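Local coordinates for Alpha/beta hydrolase fold protein (Nakamurella multipartita, PDB 4Y7D) that probably acts as a hydrolase of the alpha/beta hydrolase fold, with a natural substrate that is not established, at residues A[102-107]-A[279-284]; A[36-41]-A[54-59]; A[241-246]-A[291-296]. All blocks are in the same frame, centred on the assembly; numbering follows the deposited sequence. Where two conformers were deposited one is given.

Contact 1 (A[102-107]-A[279-284]); sequences GVLCWS and LAFWVH
Trp282 brings the CZ3 corner of its indole over one face of Trp106, 3.5 Å above the plane and over its centre. The two six-membered rings are not parallel: their planes make 47°, so this is an oblique aromatic pair. On the other side of the Trp282 plane lies Phe281, its CD2 3.4 Å above the indole. In return, CE3 of Trp282 sits at the edge of the Phe281 ring, in its plane. The site belongs to the alpha/beta hydrolase fold. Strand 101-106 of the central sheet ends here, and Ser107 follows with phi/psi 60/-125°, consistent with the nucleophile elbow of the family. Ser107 OG is hydrogen-bonded to His278, the residue just before segment 279-284. The packing thus lies right beside a probable active site. The first torsion of Trp106 sets CG trans to the main-chain N, and the indole extends from the strand end to meet Trp282. No hydrogen bond crosses the contact. Trp282 NE1, which is buried, is satisfied by Met52 O of helix 46-58, and this should help fix the rotation of the ring. Phe202 of helix 197-209 also stacks on Trp282. Deeper along the strand, Leu104 CD1 is 4.4 Å from Phe281 CE2. On the six-membered ring of Trp106, CH2 is 4.1 Å from Leu279 CG and CZ2 is 4.0 Å from Leu279 CA, an oblique approach.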
loop_
_atom_site.group_PDB
_atom_site.type_symbol
_atom_site.label_atom_id
_atom_site.label_comp_id
_atom_site.label_asym_id
_atom_site.label_seq_id
_atom_site.Cartn_x
_atom_site.Cartn_y
_atom_site.Cartn_z
ATOM N N GLY A 102 -2.048 5.225 -13.989
ATOM C CA GLY A 102 -1.026 5.388 -12.972
ATOM C C GLY A 102 -1.111 4.245 -11.965
ATOM O O GLY A 102 -2.134 3.519 -11.905
ATOM N N VAL A 103 -0.046 4.034 -11.203
ATOM C CA VAL A 103 -0.045 3.021 -10.181
ATOM C C VAL A 103 0.525 3.617 -8.874
ATOM O O VAL A 103 1.595 4.226 -8.870
ATOM C CB VAL A 103 0.798 1.803 -10.581
ATOM C CG1 VAL A 103 0.802 0.803 -9.435
ATOM C CG2 VAL A 103 0.258 1.189 -11.856
ATOM N N LEU A 104 -0.212 3.456 -7.796
ATOM C CA LEU A 104 0.208 3.807 -6.430
ATOM C C LEU A 104 0.226 2.515 -5.629
ATOM O O LEU A 104 -0.824 1.870 -5.440
ATOM C CB LEU A 104 -0.746 4.768 -5.765
ATOM C CG LEU A 104 -0.519 5.080 -4.289
ATOM C CD1 LEU A 104 0.770 5.866 -4.151
ATOM C CD2 LEU A 104 -1.656 5.822 -3.666
ATOM N N CYS A 105 1.392 2.195 -5.090
ATOM C CA CYS A 105 1.531 1.033 -4.216
ATOM C C CYS A 105 2.224 1.382 -2.913
ATOM O O CYS A 105 2.975 2.350 -2.827
ATOM C CB CYS A 105 2.252 -0.086 -4.916
ATOM S SG CYS A 105 3.999 0.165 -5.335
ATOM N N TRP A 106 1.973 0.550 -1.898
ATOM C CA TRP A 106 2.645 0.718 -0.608
ATOM C C TRP A 106 2.948 -0.647 -0.080
ATOM O O TRP A 106 2.149 -1.544 -0.276
ATOM C CB TRP A 106 1.714 1.456 0.324
ATOM C CG TRP A 106 2.151 1.710 1.747
ATOM C CD1 TRP A 106 3.416 1.894 2.222
ATOM C CD2 TRP A 106 1.290 1.930 2.836
ATOM N NE1 TRP A 106 3.393 2.208 3.559
ATOM C CE2 TRP A 106 2.091 2.230 3.963
ATOM C CE3 TRP A 106 -0.109 1.935 2.976
ATOM C CZ2 TRP A 106 1.545 2.501 5.218
ATOM C CZ3 TRP A 106 -0.657 2.237 4.216
ATOM C CH2 TRP A 106 0.168 2.493 5.330
ATOM N N SER A 107 4.142 -0.817 0.525
ATOM C CA SER A 107 4.456 -1.985 1.358
ATOM C C SER A 107 4.349 -3.305 0.572
ATOM O O SER A 107 4.980 -3.456 -0.513
ATOM C CB SER A 107 3.518 -1.931 2.589
ATOM O OG SER A 107 4.044 -2.666 3.688
ATOM N N LEU A 279 4.133 4.859 7.764
ATOM C CA LEU A 279 2.980 5.650 7.317
ATOM C C LEU A 279 3.373 7.067 6.874
ATOM O O LEU A 279 2.506 7.895 6.552
ATOM C CB LEU A 279 1.951 5.798 8.461
ATOM C CG LEU A 279 1.081 4.564 8.770
ATOM C CD1 LEU A 279 1.849 3.412 9.336
ATOM C CD2 LEU A 279 -0.051 4.954 9.723
ATOM N N ALA A 280 4.660 7.359 6.841
ATOM C CA ALA A 280 5.121 8.730 6.560
ATOM C C ALA A 280 4.500 9.479 5.375
ATOM O O ALA A 280 4.246 10.673 5.467
ATOM C CB ALA A 280 6.636 8.727 6.417
ATOM N N PHE A 281 4.290 8.808 4.258
ATOM C CA PHE A 281 3.816 9.487 3.039
ATOM C C PHE A 281 2.448 10.151 3.323
ATOM O O PHE A 281 2.136 11.133 2.686
ATOM C CB PHE A 281 3.744 8.465 1.906
ATOM C CG PHE A 281 3.173 8.963 0.608
ATOM C CD1 PHE A 281 3.855 9.833 -0.195
ATOM C CD2 PHE A 281 1.935 8.493 0.153
ATOM C CE1 PHE A 281 3.347 10.200 -1.423
ATOM C CE2 PHE A 281 1.406 8.911 -1.063
ATOM C CZ PHE A 281 2.127 9.750 -1.854
ATOM N N TRP A 282 1.665 9.596 4.260
ATOM C CA TRP A 282 0.400 10.161 4.656
ATOM C C TRP A 282 0.417 10.961 5.933
ATOM O O TRP A 282 -0.397 11.888 6.058
ATOM C CB TRP A 282 -0.705 9.097 4.758
ATOM C CG TRP A 282 -1.032 8.468 3.414
ATOM C CD1 TRP A 282 -1.998 8.876 2.510
ATOM C CD2 TRP A 282 -0.395 7.328 2.822
ATOM N NE1 TRP A 282 -2.007 8.051 1.419
ATOM C CE2 TRP A 282 -1.039 7.089 1.576
ATOM C CE3 TRP A 282 0.636 6.465 3.230
ATOM C CZ2 TRP A 282 -0.645 6.089 0.728
ATOM C CZ3 TRP A 282 1.016 5.441 2.381
ATOM C CH2 TRP A 282 0.359 5.260 1.141
ATOM N N VAL A 283 1.278 10.632 6.876
ATOM C CA VAL A 283 1.200 11.257 8.198
ATOM C C VAL A 283 2.410 12.097 8.644
ATOM O O VAL A 283 2.346 12.750 9.682
ATOM C CB VAL A 283 0.832 10.228 9.300
ATOM C CG1 VAL A 283 -0.416 9.451 8.882
ATOM C CG2 VAL A 283 2.011 9.328 9.668
ATOM N N HIS A 284 3.495 12.105 7.873
ATOM C CA HIS A 284 4.717 12.842 8.277
ATOM C C HIS A 284 4.428 14.328 8.109
ATOM O O HIS A 284 3.691 14.717 7.181
ATOM C CB HIS A 284 5.885 12.371 7.422
ATOM C CG HIS A 284 7.203 12.969 7.781
ATOM N ND1 HIS A 284 7.557 14.248 7.413
ATOM C CD2 HIS A 284 8.251 12.488 8.491
ATOM C CE1 HIS A 284 8.758 14.535 7.874
ATOM N NE2 HIS A 284 9.202 13.482 8.526
#

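Contact 2 (A[36-41]-A[54-59]); sequences VLVVHG and RFLVAE
Helix residues 54-59 turn one side chain, Leu56, onto Val36 and Val38 of strand 35-39. The segment starts with Arg54, which forms a salt bridge with Glu205 through NH1. Phe55 comes next. Its ring lies against the neighbouring side chain, with Leu56 CG 3.7 Å above one face and offset toward the rim. The same ring meets Phe281 edge-to-face. Leu56 makes the contact itself. Its CG stands anti to the carbonyl carbon (chi1 -70°), and CD1 is the methyl that touches the strand. CD1 meets Val36 CG1 at 3.8 Å and Val36 CB at 4.0 Å, the two side chains crossing at about a right angle. It also reaches Val38 CG2 at 4.1 Å, where the side chains slide past each other in opposite directions. Leu298 of helix 288-299 packs on Leu56 too. The helix then ends: Glu59 is the first residue to leave helical angles, and its OE1 pairs with Arg299. Strand 35-39, helix 46-58 and strand 62-66 form a beta-alpha-beta crossover of the alpha/beta hydrolase fold, and this contact packs the helix against the first strand of the unit. Across the interface only carbon atoms meet, all on buried residues. Between these two segments the contact is purely apolar: one leucine methyl against two valines, with no hydrogen bond to set a register.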
loop_
_atom_site.group_PDB
_atom_site.type_symbol
_atom_site.label_atom_id
_atom_site.label_comp_id
_atom_site.label_asym_id
_atom_site.label_seq_id
_atom_site.Cartn_x
_atom_site.Cartn_y
_atom_site.Cartn_z
ATOM N N VAL A 36 -5.843 5.889 -11.545
ATOM C CA VAL A 36 -4.732 5.293 -10.797
ATOM C C VAL A 36 -5.165 3.990 -10.159
ATOM O O VAL A 36 -6.160 3.961 -9.424
ATOM C CB VAL A 36 -4.301 6.248 -9.674
ATOM C CG1 VAL A 36 -3.098 5.683 -8.925
ATOM C CG2 VAL A 36 -4.029 7.619 -10.252
ATOM N N LEU A 37 -4.415 2.932 -10.439
ATOM C CA LEU A 37 -4.592 1.670 -9.765
ATOM C C LEU A 37 -3.882 1.762 -8.413
ATOM O O LEU A 37 -2.727 2.129 -8.355
ATOM C CB LEU A 37 -3.989 0.533 -10.556
ATOM C CG LEU A 37 -3.943 -0.852 -9.889
ATOM C CD1 LEU A 37 -5.355 -1.445 -9.838
ATOM C CD2 LEU A 37 -2.936 -1.717 -10.596
ATOM N N VAL A 38 -4.612 1.519 -7.337
ATOM C CA VAL A 38 -4.119 1.677 -5.943
ATOM C C VAL A 38 -4.018 0.262 -5.350
ATOM O O VAL A 38 -5.033 -0.460 -5.316
ATOM C CB VAL A 38 -5.096 2.520 -5.142
ATOM C CG1 VAL A 38 -4.599 2.723 -3.724
ATOM C CG2 VAL A 38 -5.236 3.873 -5.790
ATOM N N VAL A 39 -2.830 -0.089 -4.885
ATOM C CA VAL A 39 -2.497 -1.467 -4.526
ATOM C C VAL A 39 -2.043 -1.547 -3.061
ATOM O O VAL A 39 -0.973 -1.053 -2.659
ATOM C CB VAL A 39 -1.397 -1.993 -5.451
ATOM C CG1 VAL A 39 -1.194 -3.484 -5.203
ATOM C CG2 VAL A 39 -1.700 -1.690 -6.935
ATOM N N HIS A 40 -2.891 -2.161 -2.255
ATOM C CA HIS A 40 -2.687 -2.268 -0.811
ATOM C C HIS A 40 -1.557 -3.228 -0.404
ATOM O O HIS A 40 -1.131 -4.134 -1.148
ATOM C CB HIS A 40 -4.036 -2.662 -0.114
ATOM C CG HIS A 40 -4.469 -4.047 -0.394
ATOM N ND1 HIS A 40 -3.871 -5.149 0.188
ATOM C CD2 HIS A 40 -5.488 -4.532 -1.158
ATOM C CE1 HIS A 40 -4.475 -6.246 -0.232
ATOM N NE2 HIS A 40 -5.448 -5.903 -1.045
ATOM N N GLY A 41 -1.149 -3.070 0.846
ATOM C CA GLY A 41 -0.135 -3.906 1.447
ATOM C C GLY A 41 -0.613 -5.176 2.113
ATOM O O GLY A 41 -1.658 -5.731 1.758
ATOM N N ARG A 54 -7.483 8.465 -0.775
ATOM C CA ARG A 54 -8.243 9.722 -0.582
ATOM C C ARG A 54 -7.554 10.956 -1.135
ATOM O O ARG A 54 -8.225 11.850 -1.703
ATOM C CB ARG A 54 -8.596 10.003 0.886
ATOM C CG ARG A 54 -9.705 9.138 1.447
ATOM C CD ARG A 54 -10.125 9.681 2.829
ATOM N NE ARG A 54 -11.171 8.808 3.313
ATOM C CZ ARG A 54 -10.987 7.749 4.118
ATOM N NH1 ARG A 54 -9.801 7.473 4.650
ATOM N NH2 ARG A 54 -12.048 7.016 4.457
ATOM N N PHE A 55 -6.248 11.070 -0.948
ATOM C CA PHE A 55 -5.570 12.286 -1.436
ATOM C C PHE A 55 -5.675 12.420 -2.977
ATOM O O PHE A 55 -5.694 13.521 -3.512
ATOM C CB PHE A 55 -4.109 12.353 -0.949
ATOM C CG PHE A 55 -3.144 11.527 -1.764
ATOM C CD1 PHE A 55 -2.999 10.150 -1.541
ATOM C CD2 PHE A 55 -2.332 12.122 -2.737
ATOM C CE1 PHE A 55 -2.098 9.401 -2.276
ATOM C CE2 PHE A 55 -1.425 11.374 -3.450
ATOM C CZ PHE A 55 -1.302 9.999 -3.216
ATOM N N LEU A 56 -5.729 11.293 -3.688
ATOM C CA LEU A 56 -5.810 11.287 -5.136
ATOM C C LEU A 56 -7.157 11.810 -5.593
ATOM O O LEU A 56 -7.257 12.683 -6.488
ATOM C CB LEU A 56 -5.596 9.861 -5.666
ATOM C CG LEU A 56 -4.178 9.303 -5.536
ATOM C CD1 LEU A 56 -4.159 7.832 -5.950
ATOM C CD2 LEU A 56 -3.119 10.046 -6.326
ATOM N N VAL A 57 -8.202 11.334 -4.936
ATOM C CA VAL A 57 -9.558 11.758 -5.284
ATOM C C VAL A 57 -9.681 13.264 -5.064
ATOM O O VAL A 57 -10.228 14.037 -5.911
ATOM C CB VAL A 57 -10.582 10.961 -4.455
ATOM C CG1 VAL A 57 -11.966 11.574 -4.639
ATOM C CG2 VAL A 57 -10.549 9.442 -4.812
ATOM N N ALA A 58 -9.087 13.732 -3.958
ATOM C CA ALA A 58 -9.106 15.149 -3.665
ATOM C C ALA A 58 -8.329 15.995 -4.693
ATOM O O ALA A 58 -8.632 17.172 -4.915
ATOM C CB ALA A 58 -8.549 15.361 -2.254
ATOM N N GLU A 59 -7.306 15.418 -5.283
ATOM C CA GLU A 59 -6.500 16.033 -6.319
ATOM C C GLU A 59 -7.095 15.889 -7.729
ATOM O O GLU A 59 -6.451 16.260 -8.729
ATOM C CB GLU A 59 -5.095 15.414 -6.316
ATOM C CG GLU A 59 -4.248 15.848 -5.130
ATOM C CD GLU A 59 -3.408 17.101 -5.393
ATOM O OE1 GLU A 59 -3.470 17.678 -6.484
ATOM O OE2 GLU A 59 -2.577 17.455 -4.522
#

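Contact 3 (A[241-246]-A[291-296]); sequences PTLVVS and RRRAAE
Leu243 is the strand residue that reaches segment 291-296, where it meets Arg293 and Ala294. The bond from CA to CB is directed toward the helix, though CB itself makes no close contact. CG lies anti to the backbone N (chi1 166°), which extends the side chain out from the strand. At the tip, CD2 makes the contact. This methyl rests on the helix backbone at Ala294, 3.8 Å from CA and 3.9 Å from N. The CB of Ala294 is also 3.9 Å from CD2. The two main chains come near each other here, and the CA atoms of Leu243 and Ala294 are 7.0 Å apart. Strand 242-247 is a parallel strand of the alpha/beta hydrolase sheet, next to the edge strand 269-273, and helix 288-299 is the C-terminal helix that packs over it. The tip methyl also meets Arg293, whose CG lies 4.1 Å from Leu243 CD2. Here the aliphatic part of the arginine supplies the apolar surface. The Arg293 chain bends at chi2 (63°), and beyond the bend its NE forms a salt bridge with Glu269 OE1 on strand 269-273. The charged end is therefore paired while its methylene lies on the leucine. Leu243 also touches Val271 of that strand, and Ala294 packs on Phe281 from the short helix 280-283.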
loop_
_atom_site.group_PDB
_atom_site.type_symbol
_atom_site.label_atom_id
_atom_site.label_comp_id
_atom_site.label_asym_id
_atom_site.label_seq_id
_atom_site.Cartn_x
_atom_site.Cartn_y
_atom_site.Cartn_z
ATOM N N PRO A 241 7.932 6.815 -15.435
ATOM C CA PRO A 241 8.326 7.848 -14.491
ATOM C C PRO A 241 7.907 7.408 -13.117
ATOM O O PRO A 241 6.770 6.900 -12.943
ATOM C CB PRO A 241 7.485 9.057 -14.936
ATOM C CG PRO A 241 7.142 8.811 -16.325
ATOM C CD PRO A 241 6.978 7.328 -16.436
ATOM N N THR A 242 8.843 7.456 -12.158
ATOM C CA THR A 242 8.712 6.722 -10.887
ATOM C C THR A 242 9.180 7.567 -9.745
ATOM O O THR A 242 10.267 8.180 -9.828
ATOM C CB THR A 242 9.468 5.365 -10.903
ATOM O OG1 THR A 242 8.889 4.457 -11.850
ATOM C CG2 THR A 242 9.397 4.678 -9.540
ATOM N N LEU A 243 8.344 7.640 -8.699
ATOM C CA LEU A 243 8.650 8.313 -7.461
ATOM C C LEU A 243 8.662 7.230 -6.407
ATOM O O LEU A 243 7.675 6.543 -6.243
ATOM C CB LEU A 243 7.607 9.385 -7.151
ATOM C CG LEU A 243 7.560 9.987 -5.766
ATOM C CD1 LEU A 243 8.865 10.697 -5.447
ATOM C CD2 LEU A 243 6.359 10.945 -5.663
ATOM N N VAL A 244 9.775 7.120 -5.688
ATOM C CA VAL A 244 9.972 6.161 -4.598
ATOM C C VAL A 244 10.057 6.979 -3.292
ATOM O O VAL A 244 10.821 7.937 -3.240
ATOM C CB VAL A 244 11.263 5.402 -4.805
ATOM C CG1 VAL A 244 11.401 4.316 -3.752
ATOM C CG2 VAL A 244 11.313 4.781 -6.207
ATOM N N VAL A 245 9.263 6.622 -2.295
ATOM C CA VAL A 245 9.141 7.391 -1.042
ATOM C C VAL A 245 9.468 6.499 0.142
ATOM O O VAL A 245 8.830 5.444 0.309
ATOM C CB VAL A 245 7.738 7.980 -0.856
ATOM C CG1 VAL A 245 7.663 8.835 0.407
ATOM C CG2 VAL A 245 7.310 8.773 -2.075
ATOM N N SER A 246 10.419 6.959 0.977
ATOM C CA SER A 246 10.839 6.228 2.158
ATOM C C SER A 246 10.944 7.126 3.395
ATOM O O SER A 246 11.546 8.165 3.391
ATOM C CB SER A 246 12.191 5.538 1.917
ATOM O OG SER A 246 12.674 4.902 3.092
ATOM N N ARG A 291 2.859 14.122 -1.406
ATOM C CA ARG A 291 1.579 13.700 -1.973
ATOM C C ARG A 291 1.177 14.560 -3.202
ATOM O O ARG A 291 0.703 14.029 -4.231
ATOM C CB ARG A 291 0.504 13.722 -0.880
ATOM C CG ARG A 291 0.614 12.529 0.082
ATOM C CD ARG A 291 -0.620 12.385 0.933
ATOM N NE ARG A 291 -0.988 13.651 1.561
ATOM C CZ ARG A 291 -0.417 14.166 2.641
ATOM N NH1 ARG A 291 -0.826 15.345 3.113
ATOM N NH2 ARG A 291 0.565 13.524 3.257
ATOM N N ARG A 292 1.378 15.858 -3.115
ATOM C CA ARG A 292 1.099 16.752 -4.265
ATOM C C ARG A 292 1.936 16.344 -5.474
ATOM O O ARG A 292 1.426 16.230 -6.574
ATOM C CB ARG A 292 1.311 18.238 -3.930
ATOM C CG ARG A 292 0.182 18.845 -3.115
ATOM C CD ARG A 292 0.254 20.382 -3.033
ATOM N NE ARG A 292 1.282 20.860 -2.070
ATOM C CZ ARG A 292 1.181 20.781 -0.734
ATOM N NH1 ARG A 292 0.101 20.258 -0.146
ATOM N NH2 ARG A 292 2.173 21.219 0.029
ATOM N N ARG A 293 3.214 16.081 -5.253
ATOM C CA ARG A 293 4.120 15.637 -6.324
ATOM C C ARG A 293 3.680 14.290 -6.900
ATOM O O ARG A 293 3.711 14.088 -8.111
ATOM C CB ARG A 293 5.609 15.635 -5.845
ATOM C CG ARG A 293 6.605 14.926 -6.740
ATOM C CD ARG A 293 6.718 15.567 -8.107
ATOM N NE ARG A 293 7.661 14.888 -9.013
ATOM C CZ ARG A 293 7.653 15.007 -10.345
ATOM N NH1 ARG A 293 6.760 15.775 -10.962
ATOM N NH2 ARG A 293 8.555 14.363 -11.069
ATOM N N ALA A 294 3.333 13.372 -6.014
ATOM C CA ALA A 294 2.804 12.061 -6.435
ATOM C C ALA A 294 1.586 12.223 -7.336
ATOM O O ALA A 294 1.514 11.625 -8.402
ATOM C CB ALA A 294 2.476 11.209 -5.246
ATOM N N ALA A 295 0.652 13.057 -6.929
ATOM C CA ALA A 295 -0.547 13.306 -7.721
ATOM C C ALA A 295 -0.230 13.882 -9.065
ATOM O O ALA A 295 -0.806 13.450 -10.065
ATOM C CB ALA A 295 -1.528 14.194 -6.966
ATOM N N GLU A 296 0.692 14.844 -9.110
ATOM C CA GLU A 296 1.056 15.445 -10.388
ATOM C C GLU A 296 1.731 14.433 -11.310
ATOM O O GLU A 296 1.437 14.373 -12.532
ATOM C CB GLU A 296 1.946 16.669 -10.166
ATOM C CG GLU A 296 2.321 17.421 -11.434
ATOM C CD GLU A 296 1.140 17.844 -12.374
ATOM O OE1 GLU A 296 0.012 18.242 -11.937
ATOM O OE2 GLU A 296 1.373 17.788 -13.621
#

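In the fold
All three contacts lie on one mixed sheet. Strands 35-39 and 101-106 are neighbours in it, and strand 124-130 separates 101-106 from 242-247. The centre of contact 1 is about 9 Å from the centres of contacts 2 and 3, which are about 12 Å from each other. Along the chain contact 2 closes first. Contacts 1 and 3 then cross, their segments alternating. Phe281 of contact 1 touches residues of both other contacts, and its O is 2.9 Å from Arg291 NH2, a probable hydrogen bond. Helices 46-58, 280-283 and 288-299 touch one another and pack on the same sheet; contact 1 is the one next to the probable active site.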